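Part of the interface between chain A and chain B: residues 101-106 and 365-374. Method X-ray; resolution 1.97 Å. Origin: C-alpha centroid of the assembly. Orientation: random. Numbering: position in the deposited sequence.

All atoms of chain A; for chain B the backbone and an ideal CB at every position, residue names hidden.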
ATOM      1  N   ALA A 101       0.695 -26.912  -1.474  1.00 86.47           N
ATOM      2  CA  ALA A 101       0.122 -27.667  -0.370  1.00 88.81           C
ATOM      3  C   ALA A 101       0.216 -26.902   0.954  1.00 88.34           C
ATOM      4  O   ALA A 101       1.012 -25.966   1.105  1.00 90.30           O
ATOM      5  CB  ALA A 101       0.785 -29.039  -0.248  1.00 88.26           C
ATOM      6  N   TYR A 102      -0.610 -27.319   1.907  1.00 75.66           N
ATOM      7  CA  TYR A 102      -0.648 -26.728   3.233  1.00 57.13           C
ATOM      8  C   TYR A 102       0.434 -27.336   4.134  1.00 47.58           C
ATOM      9  O   TYR A 102       0.958 -28.425   3.831  1.00 51.64           O
ATOM     10  CB  TYR A 102      -2.019 -26.984   3.864  1.00 62.04           C
ATOM     11  CG  TYR A 102      -3.207 -26.458   3.091  1.00 62.49           C
ATOM     12  CD1 TYR A 102      -3.137 -25.273   2.379  1.00 66.14           C
ATOM     13  CD2 TYR A 102      -4.420 -27.139   3.113  1.00 71.20           C
ATOM     14  CE1 TYR A 102      -4.238 -24.791   1.686  1.00 71.79           C
ATOM     15  CE2 TYR A 102      -5.524 -26.667   2.427  1.00 72.78           C
ATOM     16  CZ  TYR A 102      -5.430 -25.494   1.718  1.00 76.23           C
ATOM     17  OH  TYR A 102      -6.536 -25.025   1.043  1.00 81.35           O
ATOM     18  N   PRO A 103       0.740 -26.667   5.268  1.00 37.68           N
ATOM     19  CA  PRO A 103       0.133 -25.394   5.700  1.00 33.34           C
ATOM     20  C   PRO A 103       0.717 -24.171   4.992  1.00 31.59           C
ATOM     21  O   PRO A 103       1.913 -24.136   4.714  1.00 31.23           O
ATOM     22  CB  PRO A 103       0.439 -25.337   7.208  1.00 31.19           C
ATOM     23  CG  PRO A 103       0.776 -26.735   7.589  1.00 36.77           C
ATOM     24  CD  PRO A 103       1.462 -27.313   6.377  1.00 40.76           C
ATOM     25  N   LEU A 104      -0.143 -23.194   4.702  1.00 35.91           N
ATOM     26  CA  LEU A 104       0.249 -21.930   4.081  1.00 35.55           C
ATOM     27  C   LEU A 104       0.331 -20.833   5.129  1.00 30.83           C
ATOM     28  O   LEU A 104      -0.567 -20.684   5.958  1.00 28.41           O
ATOM     29  CB  LEU A 104      -0.791 -21.494   3.039  1.00 40.35           C
ATOM     30  CG  LEU A 104      -0.909 -22.248   1.714  1.00 50.63           C
ATOM     31  CD1 LEU A 104      -2.070 -21.683   0.909  1.00 47.94           C
ATOM     32  CD2 LEU A 104       0.395 -22.153   0.922  1.00 54.02           C
ATOM     33  N   ARG A 105       1.394 -20.046   5.076  1.00 29.79           N
ATOM     34  CA  ARG A 105       1.546 -18.924   5.994  1.00 25.22           C
ATOM     35  C   ARG A 105       1.645 -17.656   5.164  1.00 29.94           C
ATOM     36  O   ARG A 105       2.674 -17.395   4.507  1.00 26.76           O
ATOM     37  CB  ARG A 105       2.780 -19.112   6.889  1.00 24.09           C
ATOM     38  CG  ARG A 105       2.541 -20.089   8.073  1.00 29.81           C
ATOM     39  CD  ARG A 105       3.866 -20.477   8.764  1.00 26.11           C
ATOM     40  NE  ARG A 105       3.618 -21.239   9.984  1.00 28.63           N
ATOM     41  CZ  ARG A 105       3.349 -22.538  10.013  1.00 27.70           C
ATOM     42  NH1 ARG A 105       3.303 -23.243   8.880  1.00 26.79           N
ATOM     43  NH2 ARG A 105       3.146 -23.135  11.178  1.00 28.50           N
ATOM     44  N   LEU A 106       0.558 -16.891   5.169  1.00 28.77           N
ATOM     45  CA  LEU A 106       0.476 -15.686   4.346  1.00 28.00           C
ATOM     46  C   LEU A 106       0.302 -14.452   5.228  1.00 27.08           C
ATOM     47  O   LEU A 106      -0.276 -14.535   6.315  1.00 26.37           O
ATOM     48  CB  LEU A 106      -0.673 -15.813   3.345  1.00 27.33           C
ATOM     49  CG  LEU A 106      -0.462 -16.957   2.331  1.00 28.09           C
ATOM     50  CD1 LEU A 106      -1.750 -17.230   1.585  1.00 29.70           C
ATOM     51  CD2 LEU A 106       0.695 -16.641   1.326  1.00 22.56           C
TER
ATOM     52  N   UNK B 365      12.194 -18.823  10.051  1.00 37.10           N
ATOM     53  CA  UNK B 365      11.896 -20.195  10.454  1.00 39.42           C
ATOM     54  C   UNK B 365      10.396 -20.474  10.507  1.00 32.97           C
ATOM     55  O   UNK B 365       9.639 -19.741  11.140  1.00 31.94           O
ATOM     56  CB  UNK B 365      12.521 -20.484  11.820  1.00 39.42           C
ATOM     57  N   UNK B 366       9.973 -21.540   9.837  1.00 36.09           N
ATOM     58  CA  UNK B 366       8.628 -22.050  10.019  1.00 35.43           C
ATOM     59  C   UNK B 366       8.694 -23.126  11.107  1.00 35.93           C
ATOM     60  O   UNK B 366       9.401 -24.121  10.961  1.00 32.12           O
ATOM     61  CB  UNK B 366       8.055 -22.601   8.711  1.00 35.43           C
ATOM     62  N   UNK B 367       7.990 -22.896  12.213  1.00 30.91           N
ATOM     63  CA  UNK B 367       7.945 -23.846  13.325  1.00 32.66           C
ATOM     64  C   UNK B 367       6.621 -24.593  13.210  1.00 30.29           C
ATOM     65  O   UNK B 367       5.557 -23.998  13.347  1.00 31.92           O
ATOM     66  CB  UNK B 367       8.082 -23.148  14.680  1.00 32.66           C
ATOM     67  N   UNK B 368       6.698 -25.878  12.882  1.00 31.40           N
ATOM     68  CA  UNK B 368       5.528 -26.625  12.446  1.00 30.92           C
ATOM     69  C   UNK B 368       5.303 -27.916  13.247  1.00 34.72           C
ATOM     70  O   UNK B 368       6.145 -28.833  13.253  1.00 28.71           O
ATOM     71  CB  UNK B 368       5.664 -26.960  10.959  1.00 30.92           C
ATOM     72  N   UNK B 369       4.160 -27.960  13.928  1.00 32.76           N
ATOM     73  CA  UNK B 369       3.665 -29.167  14.585  1.00 29.25           C
ATOM     74  C   UNK B 369       3.363 -30.209  13.537  1.00 26.08           C
ATOM     75  O   UNK B 369       2.575 -29.988  12.613  1.00 30.78           O
ATOM     76  CB  UNK B 369       2.423 -28.874  15.429  1.00 29.25           C
ATOM     77  N   UNK B 370       4.005 -31.361  13.666  1.00 32.48           N
ATOM     78  CA  UNK B 370       3.879 -32.389  12.652  1.00 31.23           C
ATOM     79  C   UNK B 370       2.428 -32.869  12.553  1.00 32.68           C
ATOM     80  O   UNK B 370       1.958 -33.244  11.480  1.00 34.00           O
ATOM     81  CB  UNK B 370       4.813 -33.560  12.963  1.00 31.23           C
ATOM     82  N   UNK B 371       1.716 -32.848  13.674  1.00 32.97           N
ATOM     83  CA  UNK B 371       0.304 -33.216  13.666  1.00 35.08           C
ATOM     84  C   UNK B 371      -0.539 -32.302  12.755  1.00 38.88           C
ATOM     85  O   UNK B 371      -1.666 -32.638  12.398  1.00 36.94           O
ATOM     86  CB  UNK B 371      -0.245 -33.173  15.094  1.00 35.08           C
ATOM     87  N   UNK B 372       0.011 -31.158  12.357  1.00 40.17           N
ATOM     88  CA  UNK B 372      -0.725 -30.216  11.523  1.00 35.70           C
ATOM     89  C   UNK B 372      -0.425 -30.279  10.034  1.00 42.03           C
ATOM     90  O   UNK B 372      -1.007 -29.531   9.238  1.00 41.36           O
ATOM     91  CB  UNK B 372      -0.444 -28.795  12.015  1.00 35.70           C
ATOM     92  N   UNK B 373       0.475 -31.176   9.642  1.00 36.15           N
ATOM     93  CA  UNK B 373       0.883 -31.270   8.248  1.00 35.43           C
ATOM     94  C   UNK B 373       0.240 -32.473   7.590  1.00 41.80           C
ATOM     95  O   UNK B 373       0.416 -33.584   8.055  1.00 37.88           O
ATOM     96  CB  UNK B 373       2.406 -31.352   8.133  1.00 35.43           C
ATOM     97  N   UNK B 374      -0.484 -32.271   6.496  1.00 47.07           N
ATOM     98  CA  UNK B 374      -1.067 -33.420   5.794  1.00 56.83           C
ATOM     99  C   UNK B 374      -0.030 -34.226   4.990  1.00 51.86           C
ATOM    100  O   UNK B 374      -0.108 -35.448   4.935  1.00 49.32           O
ATOM    101  CB  UNK B 374      -2.175 -32.936   4.856  1.00 56.83           C
TER

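Position 365 opens a strand whose phi/psi of -133/128 suit any β-compatible side chain, and its ideal CB has nothing of the chain A stretch within 5.5 Å. The visible atoms therefore set little preference; the residue is V365(B), out of reach of the other stretch.

At position 366 the CA-to-CB bond points toward chain A, and the ideal CB lies 4.7 Å from CD of R105(A). The extended arginine offers an aliphatic stem and the flat face of its guanidinium, so a compact apolar group would fit, as could a polar one able to lie against the ion. The residue is V366(B); its CG1 sits over one face of the guanidinium, 3.5 Å from NH1 of R105(A).

Position 367 points away, leaving its side chain almost unconstrained by chain A. Its carbonyl is the nearer feature: O lies 3.4 Å from NH2 of R105(A), but the angle is too poor for a hydrogen bond. The residue is L367(B).

Position 368 turns back toward chain A, its ideal CB 4.6 Å from NH2 of R105(A). The guanidinium presents donors and a positive charge, which an acceptor could answer: glutamate or glutamine, perhaps a shorter asparagine or aspartate. The residue is Q368(B). Its OE1 reaches the guanidinium edge and accepts from both terminal nitrogens, with NH1 of R105(A) at 2.9 Å and NH2 at 3.1 Å. The same OE1 lies 3.3 Å from CG of P103(A). The amide end is held from within chain B, as NE2 of Q368(B) donates to the backbone O of position 369 at 2.9 Å.

Positions 369, 370 and 371 have nothing of the chain A stretch within 5.5 Å of their ideal CB atoms. An acceptor at 369 could hold the following 3-10 turn, and D369(B) does so: OD1 of D369(B) accepts from N of position 371 at 2.8 Å. Many side chains would suit 370 and 371; the residues are L370(B) and A371(B).

At position 372 phi/psi of -99/0 do not demand glycine, and the ideal CB, directed sideways, is 5.0 Å from CG of P103(A), so a small residue is plausible. It is G372(B), whose O approaches CG of P103(A) at 3.7 Å.

Position 373 also points sideways, its ideal CB 4.5 Å from CD of P103(A). The proline ring favours an apolar side chain, branched or straight. V373(B) brings CG1 within 4.3 Å of CD of P103(A), a modest apolar contact.

At position 374 nothing of the chain A stretch lies within 5.5 Å of the ideal CB, and many residues would be tolerated; it is T374(B).

Chain B, residues 365-374: VVLQDLAGVT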
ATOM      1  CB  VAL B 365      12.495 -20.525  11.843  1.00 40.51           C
ATOM      2  CG1 VAL B 365      12.278 -21.994  12.175  1.00 35.73           C
ATOM      3  CG2 VAL B 365      13.980 -20.212  11.873  1.00 45.13           C
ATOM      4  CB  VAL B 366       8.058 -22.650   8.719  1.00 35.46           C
ATOM      5  CG1 VAL B 366       6.759 -23.405   8.996  1.00 30.78           C
ATOM      6  CG2 VAL B 366       7.818 -21.560   7.682  1.00 32.41           C
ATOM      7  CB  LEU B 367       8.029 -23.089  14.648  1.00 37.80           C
ATOM      8  CG  LEU B 367       8.016 -23.876  15.960  1.00 45.63           C
ATOM      9  CD1 LEU B 367       9.150 -24.880  16.040  1.00 38.93           C
ATOM     10  CD2 LEU B 367       8.081 -22.885  17.111  1.00 47.36           C
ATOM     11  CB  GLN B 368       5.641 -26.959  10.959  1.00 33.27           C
ATOM     12  CG  GLN B 368       4.491 -27.793  10.448  1.00 31.40           C
ATOM     13  CD  GLN B 368       3.181 -27.025  10.466  1.00 36.38           C
ATOM     14  OE1 GLN B 368       3.070 -25.951   9.880  1.00 39.01           O
ATOM     15  NE2 GLN B 368       2.185 -27.572  11.144  1.00 34.03           N
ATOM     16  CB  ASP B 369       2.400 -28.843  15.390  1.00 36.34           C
ATOM     17  CG  ASP B 369       1.950 -29.992  16.292  1.00 39.86           C
ATOM     18  OD1 ASP B 369       2.145 -31.180  15.930  1.00 34.45           O
ATOM     19  OD2 ASP B 369       1.374 -29.693  17.364  1.00 33.52           O
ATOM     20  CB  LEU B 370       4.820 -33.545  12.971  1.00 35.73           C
ATOM     21  CG  LEU B 370       4.868 -34.654  11.934  1.00 46.41           C
ATOM     22  CD1 LEU B 370       5.726 -34.214  10.760  1.00 48.96           C
ATOM     23  CD2 LEU B 370       5.427 -35.915  12.575  1.00 49.96           C
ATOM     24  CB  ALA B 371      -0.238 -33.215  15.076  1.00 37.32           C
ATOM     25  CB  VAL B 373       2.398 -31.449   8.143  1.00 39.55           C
ATOM     26  CG1 VAL B 373       2.858 -31.329   6.686  1.00 38.56           C
ATOM     27  CG2 VAL B 373       3.081 -30.431   8.994  1.00 39.83           C
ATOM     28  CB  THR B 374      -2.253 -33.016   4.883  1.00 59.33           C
ATOM     29  OG1 THR B 374      -1.795 -32.120   3.864  1.00 70.77           O
ATOM     30  CG2 THR B 374      -3.338 -32.337   5.696  1.00 52.43           C
TER
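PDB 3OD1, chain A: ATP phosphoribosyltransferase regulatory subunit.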